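Local atomic coordinates of polycyclic ketone monooxygenase (Myceliophthora thermophila, PDB entry 5MQ6), a protein that oxidises ketones to esters or lactones by inserting one oxygen atom beside the carbonyl, using FAD and NADPH, and is particularly active on bulky polycyclic ketones. Residues H131-S136 / D354-M359; Y137-L142 / N540-L545; G512-T515 / C520-G523. All coordinates share one frame; numbering follows the deposited sequence. Where two conformers were deposited one is given.

Contact 1: H131-S136 / D354-M359. With FAD (flavin-adenine dinucleotide), chain B.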
loop_
_atom_site.group_PDB
_atom_site.type_symbol
_atom_site.label_atom_id
_atom_site.label_comp_id
_atom_site.label_asym_id
_atom_site.label_seq_id
_atom_site.Cartn_x
_atom_site.Cartn_y
_atom_site.Cartn_z
ATOM N N HIS A 131 -6.107 6.641 -11.052
ATOM C CA HIS A 131 -6.031 7.836 -10.260
ATOM C C HIS A 131 -5.724 7.488 -8.801
ATOM O O HIS A 131 -6.066 6.411 -8.334
ATOM C CB HIS A 131 -7.397 8.575 -10.257
ATOM C CG HIS A 131 -7.749 9.204 -11.565
ATOM N ND1 HIS A 131 -8.128 8.457 -12.661
ATOM C CD2 HIS A 131 -7.737 10.498 -11.968
ATOM C CE1 HIS A 131 -8.379 9.268 -13.672
ATOM N NE2 HIS A 131 -8.149 10.512 -13.282
ATOM N N CYS A 132 -5.075 8.369 -8.075
ATOM C CA CYS A 132 -4.962 8.274 -6.630
ATOM C C CYS A 132 -6.409 8.404 -6.090
ATOM O O CYS A 132 -7.191 9.173 -6.651
ATOM C CB CYS A 132 -4.028 9.406 -6.104
ATOM S SG CYS A 132 -4.420 11.181 -6.358
ATOM N N ASP A 133 -6.728 7.689 -5.039
ATOM C CA ASP A 133 -8.051 7.675 -4.390
ATOM C C ASP A 133 -8.148 8.653 -3.250
ATOM O O ASP A 133 -9.262 8.956 -2.813
ATOM C CB ASP A 133 -8.490 6.222 -4.010
ATOM C CG ASP A 133 -7.501 5.515 -2.979
ATOM O OD1 ASP A 133 -6.592 6.247 -2.438
ATOM O OD2 ASP A 133 -7.650 4.252 -2.683
ATOM N N VAL A 134 -7.019 9.245 -2.826
ATOM C CA VAL A 134 -7.014 10.301 -1.865
ATOM C C VAL A 134 -6.848 11.617 -2.654
ATOM O O VAL A 134 -6.087 11.656 -3.647
ATOM C CB VAL A 134 -5.859 10.116 -0.892
ATOM C CG1 VAL A 134 -5.623 11.307 -0.010
ATOM C CG2 VAL A 134 -6.173 8.902 -0.069
ATOM N N GLU A 135 -7.517 12.673 -2.204
ATOM C CA GLU A 135 -7.274 14.021 -2.771
ATOM C C GLU A 135 -5.783 14.295 -3.077
ATOM O O GLU A 135 -4.933 14.211 -2.187
ATOM C CB GLU A 135 -7.766 15.089 -1.792
ATOM C CG GLU A 135 -7.761 16.542 -2.296
ATOM C CD GLU A 135 -7.914 17.529 -1.215
ATOM O OE1 GLU A 135 -6.936 17.596 -0.394
ATOM O OE2 GLU A 135 -8.987 18.276 -1.203
ATOM N N SER A 136 -5.525 14.751 -4.296
ATOM C CA SER A 136 -4.206 15.152 -4.768
ATOM C C SER A 136 -3.480 16.115 -3.833
ATOM O O SER A 136 -2.240 15.939 -3.575
ATOM C CB SER A 136 -4.343 15.708 -6.185
ATOM O OG SER A 136 -4.856 16.998 -6.114
ATOM N N ASP A 354 -14.824 15.216 0.866
ATOM C CA ASP A 354 -15.154 14.221 -0.093
ATOM C C ASP A 354 -15.632 12.981 0.610
ATOM O O ASP A 354 -15.889 13.000 1.817
ATOM C CB ASP A 354 -13.956 14.024 -1.059
ATOM C CG ASP A 354 -12.827 13.162 -0.475
ATOM O OD1 ASP A 354 -12.882 12.773 0.697
ATOM O OD2 ASP A 354 -11.885 12.886 -1.241
ATOM N N GLY A 355 -15.746 11.889 -0.134
ATOM C CA GLY A 355 -16.319 10.688 0.374
ATOM C C GLY A 355 -15.608 10.015 1.520
ATOM O O GLY A 355 -16.238 9.263 2.226
ATOM N N TRP A 356 -14.287 10.262 1.661
ATOM C CA TRP A 356 -13.544 9.744 2.794
ATOM C C TRP A 356 -13.998 10.350 4.129
ATOM O O TRP A 356 -13.774 9.764 5.153
ATOM C CB TRP A 356 -12.064 10.096 2.639
ATOM C CG TRP A 356 -11.310 9.256 1.613
ATOM C CD1 TRP A 356 -10.928 9.649 0.343
ATOM C CD2 TRP A 356 -10.754 7.952 1.816
ATOM N NE1 TRP A 356 -10.162 8.630 -0.246
ATOM C CE2 TRP A 356 -10.064 7.587 0.632
ATOM C CE3 TRP A 356 -10.792 7.049 2.866
ATOM C CZ2 TRP A 356 -9.429 6.351 0.480
ATOM C CZ3 TRP A 356 -10.168 5.848 2.725
ATOM C CH2 TRP A 356 -9.482 5.494 1.526
ATOM N N THR A 357 -14.619 11.524 4.108
ATOM C CA THR A 357 -15.036 12.223 5.325
ATOM C C THR A 357 -16.410 11.763 5.830
ATOM O O THR A 357 -16.932 12.340 6.793
ATOM C CB THR A 357 -14.982 13.765 5.120
ATOM O OG1 THR A 357 -15.973 14.183 4.159
ATOM C CG2 THR A 357 -13.666 14.171 4.599
ATOM N N GLU A 358 -16.978 10.725 5.206
ATOM C CA GLU A 358 -18.310 10.217 5.498
ATOM C C GLU A 358 -18.328 8.801 6.046
ATOM O O GLU A 358 -19.362 8.106 5.976
ATOM C CB GLU A 358 -19.200 10.239 4.237
ATOM C CG GLU A 358 -19.551 11.616 3.777
ATOM C CD GLU A 358 -20.395 11.640 2.496
ATOM O OE1 GLU A 358 -21.508 12.152 2.534
ATOM O OE2 GLU A 358 -19.983 11.189 1.458
ATOM N N MET A 359 -17.187 8.364 6.557
ATOM C CA MET A 359 -17.009 6.974 6.980
ATOM C C MET A 359 -16.221 6.906 8.318
ATOM O O MET A 359 -15.095 6.361 8.387
ATOM C CB MET A 359 -16.341 6.210 5.841
ATOM C CG MET A 359 -15.198 6.907 5.176
ATOM S SD MET A 359 -14.478 5.782 3.918
ATOM C CE MET A 359 -15.787 5.684 2.729
HETATM P PA FAD B . 6.187 1.987 -3.456
HETATM O O1A FAD B . 5.588 0.620 -3.498
HETATM O O2A FAD B . 5.540 3.148 -4.190
HETATM O O5B FAD B . 7.699 1.878 -3.986
HETATM C C5B FAD B . 8.536 0.885 -3.496
HETATM C C4B FAD B . 9.429 0.413 -4.625
HETATM O O4B FAD B . 10.422 -0.446 -4.033
HETATM C C3B FAD B . 8.748 -0.396 -5.725
HETATM O O3B FAD B . 9.196 0.036 -6.984
HETATM C C2B FAD B . 9.201 -1.806 -5.467
HETATM O O2B FAD B . 9.252 -2.584 -6.638
HETATM C C1B FAD B . 10.568 -1.568 -4.862
HETATM N N9A FAD B . 11.057 -2.699 -4.112
HETATM C C8A FAD B . 10.406 -3.356 -3.110
HETATM N N7A FAD B . 11.177 -4.361 -2.708
HETATM C C5A FAD B . 12.309 -4.399 -3.430
HETATM C C6A FAD B . 13.522 -5.237 -3.424
HETATM N N6A FAD B . 13.732 -6.277 -2.643
HETATM N N1A FAD B . 14.435 -4.846 -4.275
HETATM C C2A FAD B . 14.276 -3.807 -5.128
HETATM N N3A FAD B . 13.242 -3.004 -5.223
HETATM C C4A FAD B . 12.210 -3.304 -4.375
HETATM N N1 FAD B . -2.152 5.018 -1.285
HETATM C C2 FAD B . -2.737 6.196 -0.888
HETATM O O2 FAD B . -2.510 6.661 0.221
HETATM N N3 FAD B . -3.566 6.856 -1.708
HETATM C C4 FAD B . -3.836 6.366 -2.929
HETATM O O4 FAD B . -4.595 7.018 -3.634
HETATM C C4X FAD B . -3.264 5.113 -3.451
HETATM N N5 FAD B . -3.534 4.566 -4.684
HETATM C C5X FAD B . -2.927 3.401 -5.019
HETATM C C6 FAD B . -3.202 2.775 -6.330
HETATM C C7 FAD B . -2.496 1.507 -6.600
HETATM C C7M FAD B . -2.696 0.782 -7.911
HETATM C C8 FAD B . -1.580 0.864 -5.612
HETATM C C8M FAD B . -0.840 -0.444 -5.881
HETATM C C9 FAD B . -1.358 1.473 -4.393
HETATM C C9A FAD B . -1.993 2.705 -4.065
HETATM N N10 FAD B . -1.746 3.262 -2.799
HETATM C C10 FAD B . -2.357 4.481 -2.490
HETATM C "C1'" FAD B . -0.786 2.673 -1.839
HETATM C "C2'" FAD B . 0.652 3.109 -2.348
HETATM O "O2'" FAD B . 1.480 1.943 -2.453
HETATM C "C3'" FAD B . 1.345 4.217 -1.482
HETATM O "O3'" FAD B . 0.520 5.385 -1.469
HETATM C "C4'" FAD B . 2.708 4.757 -1.976
HETATM O "O4'" FAD B . 2.809 4.979 -3.452
HETATM C "C5'" FAD B . 3.846 3.841 -1.480
HETATM O "O5'" FAD B . 5.090 4.597 -1.611
HETATM P P FAD B . 6.394 3.728 -1.198
HETATM O O1P FAD B . 7.597 4.496 -1.859
HETATM O O2P FAD B . 6.277 3.473 0.311
HETATM O O3P FAD B . 6.171 2.243 -1.871
HETATM O O HOH W 1 -9.422 12.497 -0.137
#
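Asp354 reaches the backbone of Glu135 through a bridging water. The water accepts from Glu135 N at 2.8 Å and donates to Asp354 OD2 at 2.7 Å. Tyr154 also bonds to this carboxylate oxygen. The other oxygen, Asp354 OD1, takes the backbone N of Trp356 from above the carboxylate plane, at 3.0 Å. This is an Asx turn, and it leads into the short 3-10 turn 355-357. Trp356 carries the main contact. The bond to its CB points toward 131-136, and with CG anti to the carbonyl carbon (chi1 -75°) the indole N-H meets Asp133 O. Trp356 NE1 donates to Asp133 O at 2.7 Å in a nearly straight bond (169°). The oxygen lies in the indole plane, but the N-H arrives from above the carbonyl plane of Asp133. Arg308 is a second donor to the same oxygen. The loop 131-136 is part of the flavin pocket of this FAD-dependent Baeyer-Villiger monooxygenase. Asp133 N donates to FAD O4 at 2.6 Å, so the peptide units of Asp133 link Trp356 to the flavin edge. The Asp133 carboxylate is turned almost perpendicular to the indole and forms a salt bridge with Arg426. Val134 CG2 packs between the two ring systems, 4.2 Å from Trp356 CE2 and 3.7 Å from FAD N3. A leucine in place of Trp356 has no N-H for Asp133 O, which would probably be left to Arg308, with a gap opened beside Val134. Asp354 O takes both Thr357 N and Thr357 OG1.

Contact 2: Y137-L142 / N540-L545. With FAD (flavin-adenine dinucleotide), chain B.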
loop_
_atom_site.group_PDB
_atom_site.type_symbol
_atom_site.label_atom_id
_atom_site.label_comp_id
_atom_site.label_asym_id
_atom_site.label_seq_id
_atom_site.Cartn_x
_atom_site.Cartn_y
_atom_site.Cartn_z
ATOM N N TYR A 137 -4.202 17.123 -3.316
ATOM C CA TYR A 137 -3.603 18.157 -2.456
ATOM C C TYR A 137 -3.124 17.574 -1.112
ATOM O O TYR A 137 -2.246 18.114 -0.467
ATOM C CB TYR A 137 -4.521 19.432 -2.233
ATOM C CG TYR A 137 -5.411 19.799 -3.468
ATOM C CD1 TYR A 137 -4.831 20.065 -4.712
ATOM C CD2 TYR A 137 -6.785 19.783 -3.383
ATOM C CE1 TYR A 137 -5.605 20.296 -5.848
ATOM C CE2 TYR A 137 -7.576 20.012 -4.474
ATOM C CZ TYR A 137 -6.998 20.304 -5.708
ATOM O OH TYR A 137 -7.782 20.544 -6.801
ATOM N N SER A 138 -3.726 16.472 -0.707
ATOM C CA SER A 138 -3.389 15.770 0.524
ATOM C C SER A 138 -2.372 14.672 0.321
ATOM O O SER A 138 -1.595 14.383 1.229
ATOM C CB SER A 138 -4.701 15.246 1.149
ATOM O OG SER A 138 -5.433 16.421 1.658
ATOM N N TYR A 139 -2.350 14.099 -0.884
ATOM C CA TYR A 139 -1.576 12.908 -1.194
ATOM C C TYR A 139 -0.210 13.196 -1.804
ATOM O O TYR A 139 0.786 12.643 -1.361
ATOM C CB TYR A 139 -2.359 11.979 -2.103
ATOM C CG TYR A 139 -1.549 10.758 -2.445
ATOM C CD1 TYR A 139 -1.339 9.768 -1.509
ATOM C CD2 TYR A 139 -1.049 10.586 -3.714
ATOM C CE1 TYR A 139 -0.574 8.633 -1.827
ATOM C CE2 TYR A 139 -0.284 9.507 -4.064
ATOM C CZ TYR A 139 -0.018 8.527 -3.112
ATOM O OH TYR A 139 0.743 7.441 -3.477
ATOM N N MET A 140 -0.152 14.049 -2.832
ATOM C CA MET A 140 1.125 14.306 -3.511
ATOM C C MET A 140 2.127 14.937 -2.520
ATOM O O MET A 140 1.829 15.899 -1.859
ATOM C CB MET A 140 0.923 15.138 -4.742
ATOM C CG MET A 140 -0.133 14.501 -5.679
ATOM S SD MET A 140 -0.406 15.440 -7.199
ATOM C CE MET A 140 1.141 15.207 -8.087
ATOM N N PRO A 141 3.270 14.349 -2.340
ATOM C CA PRO A 141 4.238 14.919 -1.428
ATOM C C PRO A 141 4.874 16.203 -1.848
ATOM O O PRO A 141 5.063 16.455 -3.034
ATOM C CB PRO A 141 5.374 13.911 -1.379
ATOM C CG PRO A 141 5.030 12.818 -2.300
ATOM C CD PRO A 141 3.645 13.024 -2.850
ATOM N N LEU A 142 5.261 16.991 -0.860
ATOM C CA LEU A 142 6.154 18.136 -1.082
ATOM C C LEU A 142 5.567 19.153 -2.035
ATOM O O LEU A 142 6.293 19.798 -2.802
ATOM C CB LEU A 142 7.538 17.674 -1.544
ATOM C CG LEU A 142 8.312 16.739 -0.571
ATOM C CD1 LEU A 142 9.420 15.980 -1.343
ATOM C CD2 LEU A 142 8.850 17.532 0.599
ATOM N N ASN A 540 -4.420 7.742 4.137
ATOM C CA ASN A 540 -3.556 8.438 3.271
ATOM C C ASN A 540 -2.163 7.984 3.635
ATOM O O ASN A 540 -1.561 8.487 4.567
ATOM C CB ASN A 540 -3.724 9.931 3.505
ATOM C CG ASN A 540 -2.800 10.784 2.651
ATOM O OD1 ASN A 540 -2.096 10.287 1.752
ATOM N ND2 ASN A 540 -2.814 12.097 2.916
ATOM N N ASN A 541 -1.658 7.056 2.853
ATOM C CA ASN A 541 -0.335 6.521 3.036
ATOM C C ASN A 541 0.771 7.544 2.958
ATOM O O ASN A 541 1.812 7.308 3.538
ATOM C CB ASN A 541 -0.025 5.365 2.073
ATOM C CG ASN A 541 -0.994 4.116 2.257
ATOM O OD1 ASN A 541 -1.287 3.433 1.291
ATOM N ND2 ASN A 541 -1.443 3.809 3.492
ATOM N N ALA A 542 0.570 8.663 2.269
ATOM C CA ALA A 542 1.575 9.687 2.122
ATOM C C ALA A 542 1.746 10.398 3.435
ATOM O O ALA A 542 2.811 11.000 3.694
ATOM C CB ALA A 542 1.200 10.730 1.033
ATOM N N PHE A 543 0.678 10.419 4.225
ATOM C CA PHE A 543 0.762 11.006 5.525
ATOM C C PHE A 543 1.661 10.131 6.446
ATOM O O PHE A 543 2.556 10.590 7.129
ATOM C CB PHE A 543 -0.693 11.181 6.079
ATOM C CG PHE A 543 -0.787 11.844 7.410
ATOM C CD1 PHE A 543 0.286 12.597 7.960
ATOM C CD2 PHE A 543 -1.951 11.720 8.130
ATOM C CE1 PHE A 543 0.177 13.193 9.196
ATOM C CE2 PHE A 543 -2.062 12.323 9.402
ATOM C CZ PHE A 543 -0.990 13.088 9.912
ATOM N N THR A 544 1.394 8.861 6.454
ATOM C CA THR A 544 2.213 7.934 7.154
ATOM C C THR A 544 3.713 8.046 6.789
ATOM O O THR A 544 4.571 8.085 7.636
ATOM C CB THR A 544 1.720 6.525 6.851
ATOM O OG1 THR A 544 0.294 6.472 7.083
ATOM C CG2 THR A 544 2.513 5.501 7.757
ATOM N N LEU A 545 3.978 8.097 5.516
ATOM C CA LEU A 545 5.332 8.211 4.998
ATOM C C LEU A 545 5.961 9.509 5.399
ATOM O O LEU A 545 7.143 9.501 5.713
ATOM C CB LEU A 545 5.389 8.111 3.478
ATOM C CG LEU A 545 5.044 6.767 2.852
ATOM C CD1 LEU A 545 4.967 6.873 1.322
ATOM C CD2 LEU A 545 6.142 5.795 3.204
HETATM P PA FAD B . 6.187 1.987 -3.456
HETATM O O1A FAD B . 5.588 0.620 -3.498
HETATM O O2A FAD B . 5.540 3.148 -4.190
HETATM O O5B FAD B . 7.699 1.878 -3.986
HETATM C C5B FAD B . 8.536 0.885 -3.496
HETATM C C4B FAD B . 9.429 0.413 -4.625
HETATM O O4B FAD B . 10.422 -0.446 -4.033
HETATM C C3B FAD B . 8.748 -0.396 -5.725
HETATM O O3B FAD B . 9.196 0.036 -6.984
HETATM C C2B FAD B . 9.201 -1.806 -5.467
HETATM O O2B FAD B . 9.252 -2.584 -6.638
HETATM C C1B FAD B . 10.568 -1.568 -4.862
HETATM N N9A FAD B . 11.057 -2.699 -4.112
HETATM C C8A FAD B . 10.406 -3.356 -3.110
HETATM N N7A FAD B . 11.177 -4.361 -2.708
HETATM C C5A FAD B . 12.309 -4.399 -3.430
HETATM C C6A FAD B . 13.522 -5.237 -3.424
HETATM N N6A FAD B . 13.732 -6.277 -2.643
HETATM N N1A FAD B . 14.435 -4.846 -4.275
HETATM C C2A FAD B . 14.276 -3.807 -5.128
HETATM N N3A FAD B . 13.242 -3.004 -5.223
HETATM C C4A FAD B . 12.210 -3.304 -4.375
HETATM N N1 FAD B . -2.152 5.018 -1.285
HETATM C C2 FAD B . -2.737 6.196 -0.888
HETATM O O2 FAD B . -2.510 6.661 0.221
HETATM N N3 FAD B . -3.566 6.856 -1.708
HETATM C C4 FAD B . -3.836 6.366 -2.929
HETATM O O4 FAD B . -4.595 7.018 -3.634
HETATM C C4X FAD B . -3.264 5.113 -3.451
HETATM N N5 FAD B . -3.534 4.566 -4.684
HETATM C C5X FAD B . -2.927 3.401 -5.019
HETATM C C6 FAD B . -3.202 2.775 -6.330
HETATM C C7 FAD B . -2.496 1.507 -6.600
HETATM C C7M FAD B . -2.696 0.782 -7.911
HETATM C C8 FAD B . -1.580 0.864 -5.612
HETATM C C8M FAD B . -0.840 -0.444 -5.881
HETATM C C9 FAD B . -1.358 1.473 -4.393
HETATM C C9A FAD B . -1.993 2.705 -4.065
HETATM N N10 FAD B . -1.746 3.262 -2.799
HETATM C C10 FAD B . -2.357 4.481 -2.490
HETATM C "C1'" FAD B . -0.786 2.673 -1.839
HETATM C "C2'" FAD B . 0.652 3.109 -2.348
HETATM O "O2'" FAD B . 1.480 1.943 -2.453
HETATM C "C3'" FAD B . 1.345 4.217 -1.482
HETATM O "O3'" FAD B . 0.520 5.385 -1.469
HETATM C "C4'" FAD B . 2.708 4.757 -1.976
HETATM O "O4'" FAD B . 2.809 4.979 -3.452
HETATM C "C5'" FAD B . 3.846 3.841 -1.480
HETATM O "O5'" FAD B . 5.090 4.597 -1.611
HETATM P P FAD B . 6.394 3.728 -1.198
HETATM O O1P FAD B . 7.597 4.496 -1.859
HETATM O O2P FAD B . 6.277 3.473 0.311
HETATM O O3P FAD B . 6.171 2.243 -1.871
#
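Asn540 and Ser138 make the hydrogen bond that joins the two segments. Asn540 ND2 donates to Ser138 O at 3.1 Å, with the N-H fairly straight (162°). The oxygen lies close to the amide plane, while the donor stands well above the carbonyl plane of Ser138. The other end of the same amide serves the helix: Asn540 OD1 accepts from Ala542 N at 3.2 Å and caps the start of helix 541-562. Asn540 CG is anti to the backbone N (chi1 178°), which lets one amide do both jobs. Packing centres on Tyr139. Asn540 OD1 sits in the plane of the Tyr139 ring, 3.4 Å from Tyr139 CD1. Ala542 CB lies 3.7 Å from the same ring carbon and also presses on Tyr139 O. The third kind of contact is with the cofactor. Segment 137-142 and the start of helix 541-562 together line the FAD pocket and grip the flavin and its ribityl chain. Tyr139 OH is hydrogen-bonded to FAD O3' at 2.9 Å, and either hydroxyl could donate; Trp122 bonds to the same phenol oxygen. One face of the tyrosine ring looks onto the flavin near FAD C4. Asn541 N, in the first turn of the helix, donates to FAD O2 at 2.8 Å. A helix start at this pyrimidine edge would probably favour negative charge there when the flavin is reduced. Leu545 lies farther along, against the FAD pyrophosphate. Around the contact, helix 328-340 packs on Ser138 and Asn540, helix 88-99 on Pro141, Leu142 and Leu545, and helix 157-170 on Met140 and Leu142.

Contact 3: G512-T515 / C520-G523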
loop_
_atom_site.group_PDB
_atom_site.type_symbol
_atom_site.label_atom_id
_atom_site.label_comp_id
_atom_site.label_asym_id
_atom_site.label_seq_id
_atom_site.Cartn_x
_atom_site.Cartn_y
_atom_site.Cartn_z
ATOM N N GLY A 512 8.453 -12.713 18.015
ATOM C CA GLY A 512 7.338 -11.787 17.741
ATOM C C GLY A 512 7.842 -10.434 17.248
ATOM O O GLY A 512 9.037 -10.070 17.394
ATOM N N ALA A 513 6.919 -9.628 16.731
ATOM C CA ALA A 513 7.279 -8.306 16.261
ATOM C C ALA A 513 8.004 -7.542 17.355
ATOM O O ALA A 513 7.584 -7.544 18.534
ATOM C CB ALA A 513 6.059 -7.549 15.787
ATOM N N ALA A 514 9.106 -6.881 16.988
ATOM C CA ALA A 514 9.819 -6.069 17.953
ATOM C C ALA A 514 10.514 -4.909 17.337
ATOM O O ALA A 514 11.452 -5.122 16.580
ATOM C CB ALA A 514 10.842 -6.910 18.719
ATOM N N THR A 515 10.103 -3.711 17.701
ATOM C CA THR A 515 10.681 -2.502 17.237
ATOM C C THR A 515 10.569 -1.458 18.308
ATOM O O THR A 515 9.932 -1.647 19.313
ATOM C CB THR A 515 9.886 -1.896 16.065
ATOM O OG1 THR A 515 8.598 -1.472 16.525
ATOM C CG2 THR A 515 9.773 -2.924 14.948
ATOM N N CYS A 520 12.693 0.487 13.680
ATOM C CA CYS A 520 14.018 -0.211 13.839
ATOM C C CYS A 520 13.862 -1.367 14.816
ATOM O O CYS A 520 12.855 -1.441 15.542
ATOM C CB CYS A 520 15.060 0.789 14.330
ATOM S SG CYS A 520 14.628 1.440 15.968
ATOM N N SER A 521 14.866 -2.240 14.881
ATOM C CA SER A 521 14.889 -3.462 15.705
ATOM C C SER A 521 16.333 -3.746 16.249
ATOM O O SER A 521 17.399 -3.524 15.558
ATOM C CB SER A 521 14.446 -4.662 14.890
ATOM O OG SER A 521 13.901 -5.698 15.719
ATOM N N ASN A 522 16.341 -4.256 17.466
ATOM C CA ASN A 522 17.562 -4.617 18.148
ATOM C C ASN A 522 18.278 -5.734 17.447
ATOM O O ASN A 522 17.660 -6.745 17.049
ATOM C CB ASN A 522 17.305 -4.993 19.611
ATOM C CG ASN A 522 18.574 -5.412 20.300
ATOM O OD1 ASN A 522 18.762 -6.573 20.402
ATOM N ND2 ASN A 522 19.524 -4.464 20.599
ATOM N N GLY A 523 19.581 -5.560 17.327
ATOM C CA GLY A 523 20.453 -6.487 16.514
ATOM C C GLY A 523 20.744 -6.037 15.108
ATOM O O GLY A 523 21.483 -6.692 14.418
#
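Ser521 points its hydroxyl across at the backbone of Ala514. Ser521 OG donates to Ala514 O at 2.7 Å and meets the carbonyl almost end-on, with a C=O...donor angle of 161°. The torsion accounts for this: OG swings to the far side of CA from the backbone N (chi1 -155°), and this carries it across to the other arm of the loop. The methyl of Ala514 stands beside the bond and only borders it, with Ala514 CB 4.5 Å from Ser521 OG. Next to this pair, Thr515 turns its CA and CB edge to the carbonyl of Cys520. Thr515 CA lies 3.0 Å from Cys520 O, in a CA-H...O contact that is bent at the hydrogen (122°). The threonine methyl lies beside the same oxygen, with Thr515 CG2 3.5 Å from Cys520 O. The threonine hydroxyl is engaged with Gln534. Cys520 directs its CB away from this pair and packs on Val571 of strand 567-571. The two segments belong to one loop between helix 504-511 and strand 527-529, and they approach without regular strand pairing. Ser521 OG is also bonded to Lys507 and Glu576, so helices 504-511 and 573-585 meet at this hydroxyl. The contact is thus one hydrogen bond and one weak CH contact, each on a backbone carbonyl. The serine proton is probably shared by Ala514 O and Glu576, while Lys507 donates.

All three contacts are buried, but only contacts 1 and 2 touch the cofactor. They share the flavin and also meet each other: Val134 of contact 1 packs on both Asn540 and Tyr139 of contact 2. Their first segments follow directly in the chain, 131-136 running into 137-142, while their partners come from distant parts of the sequence. Contact 1 works through an indole N-H and a water; contact 2 relies on a helix cap, an amide and a tyrosine ring. Contact 3 lies farther from the chain centre, about 26 Å from contact 2 between centres. It closes a short local loop away from the annotated sites, through a serine hydroxyl.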